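Local coordinates for protein polysaccharide deacetylase (Ammonifex degensii, PDB 4WCJ) that probably removes N-acetyl groups from the exopolysaccharide poly-beta-1,6-N-acetyl-D-glucosamine, as a zinc-binding deacetylase of carbohydrate esterase family 4, at residues V39-R44 with T96-D101; L120-A125 with Y203-Y208; V154-Y159 with R188-L193; F224-T229 with P241-V246. One frame throughout, in Å; residues are numbered along the deposited sequence.

Contact 1: V39-R44 with T96-D101; sequences VLCYHR and TFDDGD. With ZN (zinc ion), chain B.
Thr96 and Leu40 meet where two parallel strands of the deacetylase barrel run side by side. With OG1 lodged between its own backbone N and carbonyl carbon (chi1 79°), Thr96 grips one oxygen twice, Thr96 OG1 lying 2.7 Å and Thr96 N 2.9 Å from Leu40 O, on opposite faces of that carbonyl. The branched threonine also lays CG2 tightly against Val39, 3.5 Å from Val39 CG1. On the other face of the sheet, Tyr42 CB sits over the rim of the Phe97 ring, 3.4 Å from Phe97 CE2, while the two rings barely overlap. Asp99 OD1 binds zinc at 2.2 Å; His157 and His162 are the other protein ligands. A zinc-bound water links His43 NE2 to Asp98 OD2, the imidazole plane standing 87° from that carboxylate, whose OD2 is also salt-bridged to Arg245. Strand 119-123 flanks Thr96 to Asp98, strand 242-247 borders 39-42 on its other side, and helix 102-114 packs on Phe97.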
loop_
_atom_site.group_PDB
_atom_site.type_symbol
_atom_site.label_atom_id
_atom_site.label_comp_id
_atom_site.label_asym_id
_atom_site.label_seq_id
_atom_site.Cartn_x
_atom_site.Cartn_y
_atom_site.Cartn_z
ATOM N N VAL A 39 8.103 1.884 -4.592
ATOM C CA VAL A 39 7.109 1.264 -3.733
ATOM C C VAL A 39 6.156 0.426 -4.580
ATOM O O VAL A 39 5.488 0.948 -5.470
ATOM C CB VAL A 39 6.330 2.326 -2.928
ATOM C CG1 VAL A 39 5.355 1.668 -1.976
ATOM C CG2 VAL A 39 7.299 3.204 -2.141
ATOM N N LEU A 40 6.108 -0.879 -4.311
ATOM C CA LEU A 40 5.276 -1.781 -5.108
ATOM C C LEU A 40 3.874 -1.886 -4.526
ATOM O O LEU A 40 3.703 -1.933 -3.310
ATOM C CB LEU A 40 5.911 -3.169 -5.189
ATOM C CG LEU A 40 7.377 -3.222 -5.622
ATOM C CD1 LEU A 40 7.895 -4.657 -5.610
ATOM C CD2 LEU A 40 7.563 -2.592 -6.982
ATOM N N CYS A 41 2.875 -1.897 -5.402
ATOM C CA CYS A 41 1.493 -2.089 -4.994
ATOM C C CYS A 41 0.943 -3.399 -5.552
ATOM O O CYS A 41 0.737 -3.542 -6.763
ATOM C CB CYS A 41 0.616 -0.920 -5.445
ATOM S SG CYS A 41 -1.142 -1.149 -5.077
ATOM N N TYR A 42 0.722 -4.350 -4.650
ATOM C CA TYR A 42 0.070 -5.622 -4.951
ATOM C C TYR A 42 -1.357 -5.621 -4.403
ATOM O O TYR A 42 -1.712 -4.771 -3.579
ATOM C CB TYR A 42 0.840 -6.800 -4.345
ATOM C CG TYR A 42 2.242 -7.029 -4.857
ATOM C CD1 TYR A 42 2.472 -7.822 -5.979
ATOM C CD2 TYR A 42 3.340 -6.485 -4.200
ATOM C CE1 TYR A 42 3.757 -8.051 -6.444
ATOM C CE2 TYR A 42 4.630 -6.704 -4.661
ATOM C CZ TYR A 42 4.831 -7.492 -5.779
ATOM O OH TYR A 42 6.108 -7.717 -6.240
ATOM N N HIS A 43 -2.181 -6.555 -4.871
ATOM C CA HIS A 43 -3.527 -6.724 -4.330
ATOM C C HIS A 43 -3.739 -8.146 -3.840
ATOM O O HIS A 43 -3.886 -8.398 -2.643
ATOM C CB HIS A 43 -4.585 -6.371 -5.379
ATOM C CG HIS A 43 -4.723 -4.901 -5.611
ATOM N ND1 HIS A 43 -3.911 -4.206 -6.479
ATOM C CD2 HIS A 43 -5.569 -3.991 -5.074
ATOM C CE1 HIS A 43 -4.254 -2.928 -6.469
ATOM N NE2 HIS A 43 -5.258 -2.772 -5.628
ATOM N N ARG A 44 -3.735 -9.080 -4.782
ATOM C CA ARG A 44 -4.012 -10.475 -4.471
ATOM C C ARG A 44 -2.874 -11.377 -4.881
ATOM O O ARG A 44 -2.199 -11.135 -5.879
ATOM C CB ARG A 44 -5.294 -10.937 -5.163
ATOM C CG ARG A 44 -6.507 -10.128 -4.766
ATOM C CD ARG A 44 -7.618 -10.246 -5.785
ATOM N NE ARG A 44 -8.691 -9.305 -5.489
ATOM C CZ ARG A 44 -9.448 -8.725 -6.416
ATOM N NH1 ARG A 44 -10.407 -7.878 -6.061
ATOM N NH2 ARG A 44 -9.253 -9.002 -7.700
ATOM N N THR A 96 3.939 -3.049 -0.656
ATOM C CA THR A 96 2.614 -2.715 -0.133
ATOM C C THR A 96 1.505 -3.535 -0.798
ATOM O O THR A 96 1.616 -3.954 -1.963
ATOM C CB THR A 96 2.277 -1.199 -0.295
ATOM O OG1 THR A 96 1.879 -0.916 -1.645
ATOM C CG2 THR A 96 3.456 -0.327 0.111
ATOM N N PHE A 97 0.430 -3.743 -0.042
ATOM C CA PHE A 97 -0.780 -4.398 -0.525
ATOM C C PHE A 97 -1.997 -3.525 -0.266
ATOM O O PHE A 97 -2.115 -2.954 0.821
ATOM C CB PHE A 97 -0.991 -5.748 0.166
ATOM C CG PHE A 97 -0.109 -6.838 -0.351
ATOM C CD1 PHE A 97 1.217 -6.906 0.019
ATOM C CD2 PHE A 97 -0.617 -7.798 -1.211
ATOM C CE1 PHE A 97 2.028 -7.916 -0.453
ATOM C CE2 PHE A 97 0.192 -8.810 -1.689
ATOM C CZ PHE A 97 1.513 -8.864 -1.316
ATOM N N ASP A 98 -2.899 -3.444 -1.244
ATOM C CA ASP A 98 -4.174 -2.722 -1.096
ATOM C C ASP A 98 -5.382 -3.643 -0.990
ATOM O O ASP A 98 -5.489 -4.580 -1.763
ATOM C CB ASP A 98 -4.419 -1.787 -2.284
ATOM C CG ASP A 98 -3.588 -0.524 -2.221
ATOM O OD1 ASP A 98 -2.739 -0.399 -1.307
ATOM O OD2 ASP A 98 -3.781 0.336 -3.105
ATOM N N ASP A 99 -6.256 -3.325 -0.030
ATOM C CA ASP A 99 -7.673 -3.736 0.112
ATOM C C ASP A 99 -7.938 -4.562 1.377
ATOM O O ASP A 99 -8.741 -4.160 2.225
ATOM C CB ASP A 99 -8.199 -4.505 -1.107
ATOM C CG ASP A 99 -8.317 -3.622 -2.334
ATOM O OD1 ASP A 99 -8.095 -2.413 -2.190
ATOM O OD2 ASP A 99 -8.612 -4.140 -3.431
ATOM N N GLY A 100 -7.276 -5.710 1.503
ATOM C CA GLY A 100 -7.476 -6.552 2.666
ATOM C C GLY A 100 -7.728 -8.004 2.303
ATOM O O GLY A 100 -8.204 -8.784 3.135
ATOM N N ASP A 101 -7.412 -8.374 1.063
ATOM C CA ASP A 101 -7.734 -9.715 0.580
ATOM C C ASP A 101 -7.150 -10.818 1.468
ATOM O O ASP A 101 -6.028 -10.708 1.949
ATOM C CB ASP A 101 -7.246 -9.908 -0.851
ATOM C CG ASP A 101 -7.869 -11.120 -1.510
ATOM O OD1 ASP A 101 -9.044 -11.028 -1.932
ATOM O OD2 ASP A 101 -7.200 -12.168 -1.612
HETATM ZN ZN ZN B . -7.904 -0.684 -3.480
HETATM O O HOH W 1 -5.508 -7.072 -0.595
HETATM O O HOH W 2 -5.965 -0.472 -4.710
HETATM O O HOH W 3 -9.601 -8.686 -3.233
HETATM O O HOH W 4 -8.189 -2.088 -5.205
#

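Contact 2: L120-A125 with Y203-Y208; sequences LFFVIA and YFAYPY
Phe122 and Ala205 meet inside the barrel of parallel strands that forms this deacetylase. The axes of strands 120-123 and 203-205 come no closer than 7.6 Å and their directions differ by 61°, so they are joined by side-chain packing, with no hydrogen bond between them. Phe122 can be followed from CB outward. From its CB, 4.0 Å from Ala205 CB, the ring leaves with CG anti to the carbonyl carbon (chi1 -63°), which brings one face beneath the alanine methyl. Phe122 CG and CD1 lie closest to it, the latter 3.4 Å from Ala205 CB, which stands 16° off the ring normal in a CH-pi contact. A residue as small as alanine suits this place because the backbone can then come right down on the ring. Further along, Phe122 CE1 meets the backbone at Phe204 C (3.7 Å) and the start of the tyrosine side chain at Tyr203 CB. At the far end Phe122 CZ touches Phe228 of strand 226-229, and on the other flank CD2 faces Asp98. Leu120 CD2 lies over the opposite face of the same ring, while the leucine and tyrosine side chains cross at about a right angle. Tyr203 OH is hydrogen-bonded to Glu79. The leucine's reach ends with Leu120 CD1 3.7 Å from Tyr203 CD2.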
loop_
_atom_site.group_PDB
_atom_site.type_symbol
_atom_site.label_atom_id
_atom_site.label_comp_id
_atom_site.label_asym_id
_atom_site.label_seq_id
_atom_site.Cartn_x
_atom_site.Cartn_y
_atom_site.Cartn_z
ATOM N N LEU A 120 3.592 -2.909 3.926
ATOM C CA LEU A 120 2.516 -2.046 4.375
ATOM C C LEU A 120 1.205 -2.572 3.790
ATOM O O LEU A 120 1.079 -2.729 2.576
ATOM C CB LEU A 120 2.761 -0.594 3.943
ATOM C CG LEU A 120 2.418 0.527 4.935
ATOM C CD1 LEU A 120 2.827 1.909 4.393
ATOM C CD2 LEU A 120 0.954 0.505 5.324
ATOM N N PHE A 121 0.234 -2.837 4.656
ATOM C CA PHE A 121 -1.056 -3.396 4.253
ATOM C C PHE A 121 -2.139 -2.334 4.411
ATOM O O PHE A 121 -2.555 -2.048 5.547
ATOM C CB PHE A 121 -1.373 -4.620 5.117
ATOM C CG PHE A 121 -2.429 -5.542 4.550
ATOM C CD1 PHE A 121 -2.894 -5.404 3.243
ATOM C CD2 PHE A 121 -2.978 -6.541 5.357
ATOM C CE1 PHE A 121 -3.868 -6.270 2.743
ATOM C CE2 PHE A 121 -3.958 -7.396 4.858
ATOM C CZ PHE A 121 -4.390 -7.267 3.559
ATOM N N PHE A 122 -2.583 -1.758 3.295
ATOM C CA PHE A 122 -3.630 -0.745 3.321
ATOM C C PHE A 122 -5.003 -1.407 3.289
ATOM O O PHE A 122 -5.411 -1.912 2.254
ATOM C CB PHE A 122 -3.491 0.206 2.130
ATOM C CG PHE A 122 -2.216 1.012 2.125
ATOM C CD1 PHE A 122 -2.111 2.177 2.876
ATOM C CD2 PHE A 122 -1.130 0.623 1.349
ATOM C CE1 PHE A 122 -0.945 2.931 2.846
ATOM C CE2 PHE A 122 0.040 1.373 1.325
ATOM C CZ PHE A 122 0.128 2.527 2.072
ATOM N N VAL A 123 -5.719 -1.400 4.405
ATOM C CA VAL A 123 -6.997 -2.092 4.445
ATOM C C VAL A 123 -8.214 -1.170 4.380
ATOM O O VAL A 123 -8.196 -0.040 4.875
ATOM C CB VAL A 123 -7.099 -2.984 5.701
ATOM C CG1 VAL A 123 -5.904 -3.941 5.757
ATOM C CG2 VAL A 123 -7.153 -2.161 7.000
ATOM N N ILE A 124 -9.253 -1.664 3.724
ATOM C CA ILE A 124 -10.572 -1.053 3.747
ATOM C C ILE A 124 -11.192 -1.454 5.074
ATOM O O ILE A 124 -11.763 -2.539 5.207
ATOM C CB ILE A 124 -11.451 -1.516 2.592
ATOM C CG1 ILE A 124 -10.707 -1.359 1.265
ATOM C CG2 ILE A 124 -12.741 -0.717 2.577
ATOM C CD1 ILE A 124 -11.351 -2.085 0.134
ATOM N N ALA A 125 -11.050 -0.591 6.077
ATOM C CA ALA A 125 -11.275 -1.015 7.458
ATOM C C ALA A 125 -12.688 -1.521 7.691
ATOM O O ALA A 125 -12.890 -2.418 8.506
ATOM C CB ALA A 125 -10.944 0.135 8.435
ATOM N N TYR A 203 -0.323 6.084 7.771
ATOM C CA TYR A 203 -0.246 5.946 6.319
ATOM C C TYR A 203 -1.587 5.724 5.636
ATOM O O TYR A 203 -2.407 4.935 6.102
ATOM C CB TYR A 203 0.701 4.795 5.979
ATOM C CG TYR A 203 2.009 4.909 6.720
ATOM C CD1 TYR A 203 2.735 6.088 6.685
ATOM C CD2 TYR A 203 2.504 3.855 7.476
ATOM C CE1 TYR A 203 3.927 6.221 7.372
ATOM C CE2 TYR A 203 3.692 3.978 8.160
ATOM C CZ TYR A 203 4.402 5.161 8.105
ATOM O OH TYR A 203 5.593 5.280 8.803
ATOM N N PHE A 204 -1.785 6.397 4.501
ATOM C CA PHE A 204 -3.033 6.298 3.750
ATOM C C PHE A 204 -2.769 6.044 2.268
ATOM O O PHE A 204 -1.836 6.607 1.693
ATOM C CB PHE A 204 -3.857 7.587 3.916
ATOM C CG PHE A 204 -5.228 7.525 3.287
ATOM C CD1 PHE A 204 -5.414 7.821 1.938
ATOM C CD2 PHE A 204 -6.335 7.213 4.055
ATOM C CE1 PHE A 204 -6.666 7.769 1.375
ATOM C CE2 PHE A 204 -7.596 7.164 3.490
ATOM C CZ PHE A 204 -7.762 7.436 2.156
ATOM N N ALA A 205 -3.598 5.198 1.658
ATOM C CA ALA A 205 -3.540 4.946 0.212
ATOM C C ALA A 205 -4.889 5.231 -0.424
ATOM O O ALA A 205 -5.919 4.716 0.021
ATOM C CB ALA A 205 -3.116 3.515 -0.075
ATOM N N TYR A 206 -4.881 6.060 -1.463
ATOM C CA TYR A 206 -6.103 6.378 -2.197
ATOM C C TYR A 206 -6.585 5.193 -3.016
ATOM O O TYR A 206 -5.825 4.652 -3.819
ATOM C CB TYR A 206 -5.882 7.554 -3.146
ATOM C CG TYR A 206 -5.816 8.931 -2.514
ATOM C CD1 TYR A 206 -6.909 9.461 -1.834
ATOM C CD2 TYR A 206 -4.677 9.716 -2.634
ATOM C CE1 TYR A 206 -6.857 10.721 -1.268
ATOM C CE2 TYR A 206 -4.622 10.985 -2.072
ATOM C CZ TYR A 206 -5.713 11.481 -1.391
ATOM O OH TYR A 206 -5.662 12.747 -0.843
ATOM N N PRO A 207 -7.851 4.800 -2.830
ATOM C CA PRO A 207 -8.432 3.849 -3.782
ATOM C C PRO A 207 -8.424 4.467 -5.177
ATOM O O PRO A 207 -8.690 5.671 -5.314
ATOM C CB PRO A 207 -9.855 3.643 -3.261
ATOM C CG PRO A 207 -9.789 4.038 -1.810
ATOM C CD PRO A 207 -8.793 5.166 -1.763
ATOM N N TYR A 208 -8.066 3.652 -6.166
ATOM C CA TYR A 208 -7.968 4.032 -7.582
ATOM C C TYR A 208 -6.782 4.970 -7.826
ATOM O O TYR A 208 -6.527 5.371 -8.955
ATOM C CB TYR A 208 -9.291 4.638 -8.081
ATOM C CG TYR A 208 -10.477 3.775 -7.716
ATOM C CD1 TYR A 208 -10.684 2.537 -8.326
ATOM C CD2 TYR A 208 -11.366 4.176 -6.730
ATOM C CE1 TYR A 208 -11.758 1.731 -7.965
ATOM C CE2 TYR A 208 -12.443 3.380 -6.372
ATOM C CZ TYR A 208 -12.629 2.168 -6.985
ATOM O OH TYR A 208 -13.704 1.409 -6.600
#

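Contact 3: V154-Y159 with R188-L193; sequences VGLHTY and RGTACL. With ZN (zinc ion), chain B.
The strand leading to His157 in the zinc site of this family 4 carbohydrate esterase is backed by helix 179-197, and Leu156 meets Gly189 where the two pack. Both methyls of Leu156 rest on Gly189, its CD1 3.6 Å from Gly189 CA, and CD2 extends to Thr190 N. Glycine fits because the leucine methyls fill the place beside its CA. Nearer the start of the strand, Leu193 spreads its branches: CD2 lies 4.0 Å from Val154 CG1, while CD1 faces Gly155 O and Leu156 CB. Past the strand, Tyr159 swings its ring clear of its own backbone N (chi1 -180°) to lie beneath the extended Arg188. Arg188 CD lies over the middle of the Tyr159 ring face, 3.5 Å from its centroid, and the guanidinium continues flat across the rim, its plane 8° from that of the phenol, with Arg188 NE 3.4 Å from Tyr159 CZ. Cys192 SG approaches the ring edge. Just past the strand, His157 binds zinc through NE2 at 2.1 Å, and Thr158 OG1 donates to His157 O on a lone pair. A helix nearly antiparallel (158°) to a strand whose end carries metal ligands is typical of beta-alpha barrel enzymes.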
loop_
_atom_site.group_PDB
_atom_site.type_symbol
_atom_site.label_atom_id
_atom_site.label_comp_id
_atom_site.label_asym_id
_atom_site.label_seq_id
_atom_site.Cartn_x
_atom_site.Cartn_y
_atom_site.Cartn_z
ATOM N N VAL A 154 -0.167 -1.745 9.249
ATOM C CA VAL A 154 -1.435 -1.501 8.575
ATOM C C VAL A 154 -1.696 -0.005 8.342
ATOM O O VAL A 154 -1.557 0.815 9.259
ATOM C CB VAL A 154 -2.612 -2.093 9.370
ATOM C CG1 VAL A 154 -3.933 -1.831 8.654
ATOM C CG2 VAL A 154 -2.403 -3.586 9.571
ATOM N N GLY A 155 -2.095 0.325 7.107
ATOM C CA GLY A 155 -2.503 1.677 6.767
ATOM C C GLY A 155 -3.972 1.674 6.387
ATOM O O GLY A 155 -4.599 0.618 6.337
ATOM N N LEU A 156 -4.526 2.858 6.137
ATOM C CA LEU A 156 -5.951 2.974 5.819
ATOM C C LEU A 156 -6.186 3.165 4.311
ATOM O O LEU A 156 -5.466 3.912 3.648
ATOM C CB LEU A 156 -6.571 4.131 6.616
ATOM C CG LEU A 156 -8.088 4.348 6.502
ATOM C CD1 LEU A 156 -8.877 3.188 7.096
ATOM C CD2 LEU A 156 -8.493 5.666 7.161
ATOM N N HIS A 157 -7.207 2.481 3.800
ATOM C CA HIS A 157 -7.589 2.482 2.389
ATOM C C HIS A 157 -9.067 2.890 2.346
ATOM O O HIS A 157 -9.884 2.239 1.711
ATOM C CB HIS A 157 -7.353 1.085 1.785
ATOM C CG HIS A 157 -7.228 1.043 0.288
ATOM N ND1 HIS A 157 -6.579 2.014 -0.446
ATOM C CD2 HIS A 157 -7.634 0.108 -0.609
ATOM C CE1 HIS A 157 -6.608 1.692 -1.726
ATOM N NE2 HIS A 157 -7.240 0.536 -1.852
ATOM N N THR A 158 -9.373 3.996 3.032
ATOM C CA THR A 158 -10.729 4.401 3.469
ATOM C C THR A 158 -11.348 3.390 4.435
ATOM O O THR A 158 -10.866 2.260 4.570
ATOM C CB THR A 158 -11.746 4.633 2.290
ATOM O OG1 THR A 158 -12.237 3.378 1.791
ATOM C CG2 THR A 158 -11.128 5.445 1.172
ATOM N N TYR A 159 -12.404 3.817 5.129
ATOM C CA TYR A 159 -13.232 2.890 5.907
ATOM C C TYR A 159 -14.180 2.104 4.996
ATOM O O TYR A 159 -14.192 0.866 4.992
ATOM C CB TYR A 159 -14.048 3.636 6.974
ATOM C CG TYR A 159 -14.918 2.714 7.810
ATOM C CD1 TYR A 159 -14.396 2.046 8.910
ATOM C CD2 TYR A 159 -16.255 2.506 7.495
ATOM C CE1 TYR A 159 -15.182 1.198 9.669
ATOM C CE2 TYR A 159 -17.048 1.657 8.256
ATOM C CZ TYR A 159 -16.499 1.006 9.337
ATOM O OH TYR A 159 -17.275 0.160 10.096
ATOM N N ARG A 188 -13.393 7.787 10.817
ATOM C CA ARG A 188 -13.938 6.509 11.252
ATOM C C ARG A 188 -12.899 5.418 11.037
ATOM O O ARG A 188 -12.692 4.552 11.894
ATOM C CB ARG A 188 -15.234 6.188 10.506
ATOM C CG ARG A 188 -15.876 4.862 10.910
ATOM C CD ARG A 188 -17.203 4.633 10.196
ATOM N NE ARG A 188 -18.022 3.621 10.864
ATOM C CZ ARG A 188 -19.249 3.279 10.481
ATOM N NH1 ARG A 188 -19.807 3.861 9.428
ATOM N NH2 ARG A 188 -19.921 2.355 11.154
ATOM N N GLY A 189 -12.232 5.474 9.891
ATOM C CA GLY A 189 -11.222 4.488 9.552
ATOM C C GLY A 189 -10.092 4.513 10.569
ATOM O O GLY A 189 -9.662 3.465 11.051
ATOM N N THR A 190 -9.610 5.703 10.911
ATOM C CA THR A 190 -8.487 5.773 11.850
ATOM C C THR A 190 -8.906 5.292 13.239
ATOM O O THR A 190 -8.147 4.587 13.919
ATOM C CB THR A 190 -7.896 7.198 11.940
ATOM O OG1 THR A 190 -8.879 8.113 12.441
ATOM C CG2 THR A 190 -7.437 7.647 10.575
ATOM N N ALA A 191 -10.118 5.659 13.650
ATOM C CA ALA A 191 -10.638 5.263 14.958
ATOM C C ALA A 191 -10.738 3.742 15.028
ATOM O O ALA A 191 -10.376 3.123 16.033
ATOM C CB ALA A 191 -11.996 5.890 15.217
ATOM N N CYS A 192 -11.226 3.153 13.943
ATOM C CA CYS A 192 -11.432 1.718 13.879
ATOM C C CYS A 192 -10.108 0.959 13.964
ATOM O O CYS A 192 -9.997 -0.030 14.695
ATOM C CB CYS A 192 -12.182 1.348 12.599
ATOM S SG CYS A 192 -12.521 -0.406 12.457
ATOM N N LEU A 193 -9.098 1.425 13.234
ATOM C CA LEU A 193 -7.782 0.782 13.270
ATOM C C LEU A 193 -7.148 0.940 14.646
ATOM O O LEU A 193 -6.453 0.048 15.126
ATOM C CB LEU A 193 -6.860 1.369 12.197
ATOM C CG LEU A 193 -7.201 0.978 10.766
ATOM C CD1 LEU A 193 -6.252 1.659 9.785
ATOM C CD2 LEU A 193 -7.153 -0.524 10.624
HETATM ZN ZN ZN B . -7.904 -0.684 -3.480
HETATM O O HOH W 4 -8.189 -2.088 -5.205
HETATM O O HOH W 2 -5.965 -0.472 -4.710
#

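Contact 4: F224-T229 with P241-V246; sequences FSLVFT and PFVGRV
Strands 226-229 and 242-246 run parallel, 4.7 Å apart at closest approach and 28° askew, joined in turn by Val227 N to Pro241 O (2.7 Å), Val243 N to Val227 O, and Thr229 N to Val243 O. Pro241, which follows a cis peptide bond, opens the ladder; having no N-H, it contributes its carbonyl, while its CB presses on Ser225 O. Val227 and Phe242 share one face of the sheet, with Val227 CB 4.0 Å from Phe242 CD1. On the other face, Val243 and Phe228 lie side by side and point the same way, Val243 CB standing over the ring 3.5 Å from Phe228 CD2. Beta-branched valine sets CB and both methyls against the aromatic ring, and Val243 CG2 also reaches Leu226 CD2 at 3.8 Å. Here the parallel sheet of the deacetylase barrel curls on toward strand 36-42, and Arg245 turns inward toward the metal centre. Its chain bends at chi3 (-63°), bringing Arg245 NE 3.2 Å from Thr229 O, which lies in the guanidinium plane although the donor stands above the carbonyl plane. The backbone bond Arg245 N to Thr229 O is weak. Arg245 CD rests 3.6 Å from Phe228 CD2. Beyond, NH1 is hydrogen-bonded to Thr96 OG1 and NH2 completes the salt bridge to Asp98, while a water links Arg245 NH2 to Phe228 O.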
loop_
_atom_site.group_PDB
_atom_site.type_symbol
_atom_site.label_atom_id
_atom_site.label_comp_id
_atom_site.label_asym_id
_atom_site.label_seq_id
_atom_site.Cartn_x
_atom_site.Cartn_y
_atom_site.Cartn_z
ATOM N N PHE A 224 -2.014 12.175 8.993
ATOM C CA PHE A 224 -1.271 11.231 8.166
ATOM C C PHE A 224 0.100 11.782 7.773
ATOM O O PHE A 224 0.250 12.969 7.447
ATOM C CB PHE A 224 -2.098 10.844 6.933
ATOM C CG PHE A 224 -3.239 9.934 7.264
ATOM C CD1 PHE A 224 -3.037 8.564 7.357
ATOM C CD2 PHE A 224 -4.497 10.447 7.546
ATOM C CE1 PHE A 224 -4.074 7.714 7.696
ATOM C CE2 PHE A 224 -5.545 9.600 7.871
ATOM C CZ PHE A 224 -5.327 8.229 7.952
ATOM N N SER A 225 1.106 10.910 7.840
ATOM C CA SER A 225 2.486 11.270 7.536
ATOM C C SER A 225 2.865 10.965 6.090
ATOM O O SER A 225 3.769 11.590 5.533
ATOM C CB SER A 225 3.433 10.532 8.479
ATOM O OG SER A 225 3.098 10.800 9.828
ATOM N N LEU A 226 2.195 9.980 5.501
ATOM C CA LEU A 226 2.412 9.621 4.105
ATOM C C LEU A 226 1.104 9.290 3.423
ATOM O O LEU A 226 0.242 8.614 3.994
ATOM C CB LEU A 226 3.363 8.434 3.969
ATOM C CG LEU A 226 4.813 8.628 4.404
ATOM C CD1 LEU A 226 5.537 7.289 4.364
ATOM C CD2 LEU A 226 5.541 9.672 3.549
ATOM N N VAL A 227 0.992 9.761 2.189
ATOM C CA VAL A 227 -0.172 9.550 1.346
ATOM C C VAL A 227 0.310 8.873 0.067
ATOM O O VAL A 227 1.155 9.413 -0.647
ATOM C CB VAL A 227 -0.880 10.877 1.033
ATOM C CG1 VAL A 227 -2.075 10.644 0.118
ATOM C CG2 VAL A 227 -1.298 11.574 2.336
ATOM N N PHE A 228 -0.196 7.673 -0.198
ATOM C CA PHE A 228 0.305 6.859 -1.304
ATOM C C PHE A 228 -0.608 6.875 -2.520
ATOM O O PHE A 228 -1.822 6.711 -2.395
ATOM C CB PHE A 228 0.487 5.413 -0.864
ATOM C CG PHE A 228 1.579 5.213 0.145
ATOM C CD1 PHE A 228 1.399 5.586 1.470
ATOM C CD2 PHE A 228 2.775 4.629 -0.227
ATOM C CE1 PHE A 228 2.400 5.388 2.406
ATOM C CE2 PHE A 228 3.782 4.423 0.702
ATOM C CZ PHE A 228 3.590 4.805 2.022
ATOM N N THR A 229 0.005 7.051 -3.685
ATOM C CA THR A 229 -0.699 7.111 -4.960
ATOM C C THR A 229 -0.261 5.962 -5.859
ATOM O O THR A 229 0.565 5.152 -5.461
ATOM C CB THR A 229 -0.422 8.443 -5.676
ATOM O OG1 THR A 229 0.916 8.451 -6.195
ATOM C CG2 THR A 229 -0.575 9.624 -4.723
ATOM N N PRO A 241 4.906 14.509 1.943
ATOM C CA PRO A 241 4.229 13.267 2.330
ATOM C C PRO A 241 3.733 12.385 1.189
ATOM O O PRO A 241 3.070 11.399 1.476
ATOM C CB PRO A 241 3.032 13.773 3.146
ATOM C CG PRO A 241 2.775 15.192 2.651
ATOM C CD PRO A 241 3.961 15.635 1.834
ATOM N N PHE A 242 4.029 12.709 -0.066
ATOM C CA PHE A 242 3.413 11.982 -1.171
ATOM C C PHE A 242 4.310 10.908 -1.779
ATOM O O PHE A 242 5.463 11.177 -2.134
ATOM C CB PHE A 242 2.966 12.976 -2.240
ATOM C CG PHE A 242 1.980 13.959 -1.725
ATOM C CD1 PHE A 242 0.678 13.564 -1.473
ATOM C CD2 PHE A 242 2.359 15.260 -1.439
ATOM C CE1 PHE A 242 -0.240 14.457 -0.967
ATOM C CE2 PHE A 242 1.443 16.163 -0.935
ATOM C CZ PHE A 242 0.138 15.755 -0.697
ATOM N N VAL A 243 3.769 9.697 -1.886
ATOM C CA VAL A 243 4.538 8.537 -2.336
ATOM C C VAL A 243 3.963 7.875 -3.589
ATOM O O VAL A 243 2.860 7.328 -3.561
ATOM C CB VAL A 243 4.626 7.456 -1.238
ATOM C CG1 VAL A 243 5.702 6.454 -1.586
ATOM C CG2 VAL A 243 4.917 8.080 0.123
ATOM N N GLY A 244 4.731 7.876 -4.673
ATOM C CA GLY A 244 4.285 7.244 -5.906
ATOM C C GLY A 244 4.561 5.749 -5.939
ATOM O O GLY A 244 5.689 5.307 -5.692
ATOM N N ARG A 245 3.532 4.956 -6.220
ATOM C CA ARG A 245 3.685 3.502 -6.213
ATOM C C ARG A 245 3.516 2.913 -7.606
ATOM O O ARG A 245 2.749 3.429 -8.425
ATOM C CB ARG A 245 2.678 2.838 -5.266
ATOM C CG ARG A 245 2.745 3.289 -3.815
ATOM C CD ARG A 245 1.772 2.478 -2.979
ATOM N NE ARG A 245 0.399 2.719 -3.413
ATOM C CZ ARG A 245 -0.639 1.969 -3.067
ATOM N NH1 ARG A 245 -0.465 0.919 -2.273
ATOM N NH2 ARG A 245 -1.851 2.272 -3.514
ATOM N N VAL A 246 4.239 1.827 -7.857
ATOM C CA VAL A 246 4.098 1.050 -9.075
ATOM C C VAL A 246 3.102 -0.085 -8.875
ATOM O O VAL A 246 3.346 -0.989 -8.089
ATOM C CB VAL A 246 5.441 0.440 -9.522
ATOM C CG1 VAL A 246 5.247 -0.387 -10.801
ATOM C CG2 VAL A 246 6.487 1.529 -9.722
HETATM O O HOH W 5 -3.035 4.790 -4.153
#

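All four contacts involve strands of one curled parallel sheet, contact 3 adding helix 179-197. Contacts 1 and 2 are centred about 8 Å apart, as are 2 and 3, while 3 and 4 lie about 16 Å apart. Along the chain contact 1 closes first; contact 3 is nested within the loop closed by contact 2, and contact 4 comes last. Strands 91-99 and 119-123 pair between contacts 1 and 2, 203-205 and 226-229 between 2 and 4, and 36-42 and 242-247 between 1 and 4. Contacts 1 and 3 supply zinc ligands at or just past strand ends, bringing distant sequence to one metal, consistent with a deacetylase site built on the barrel.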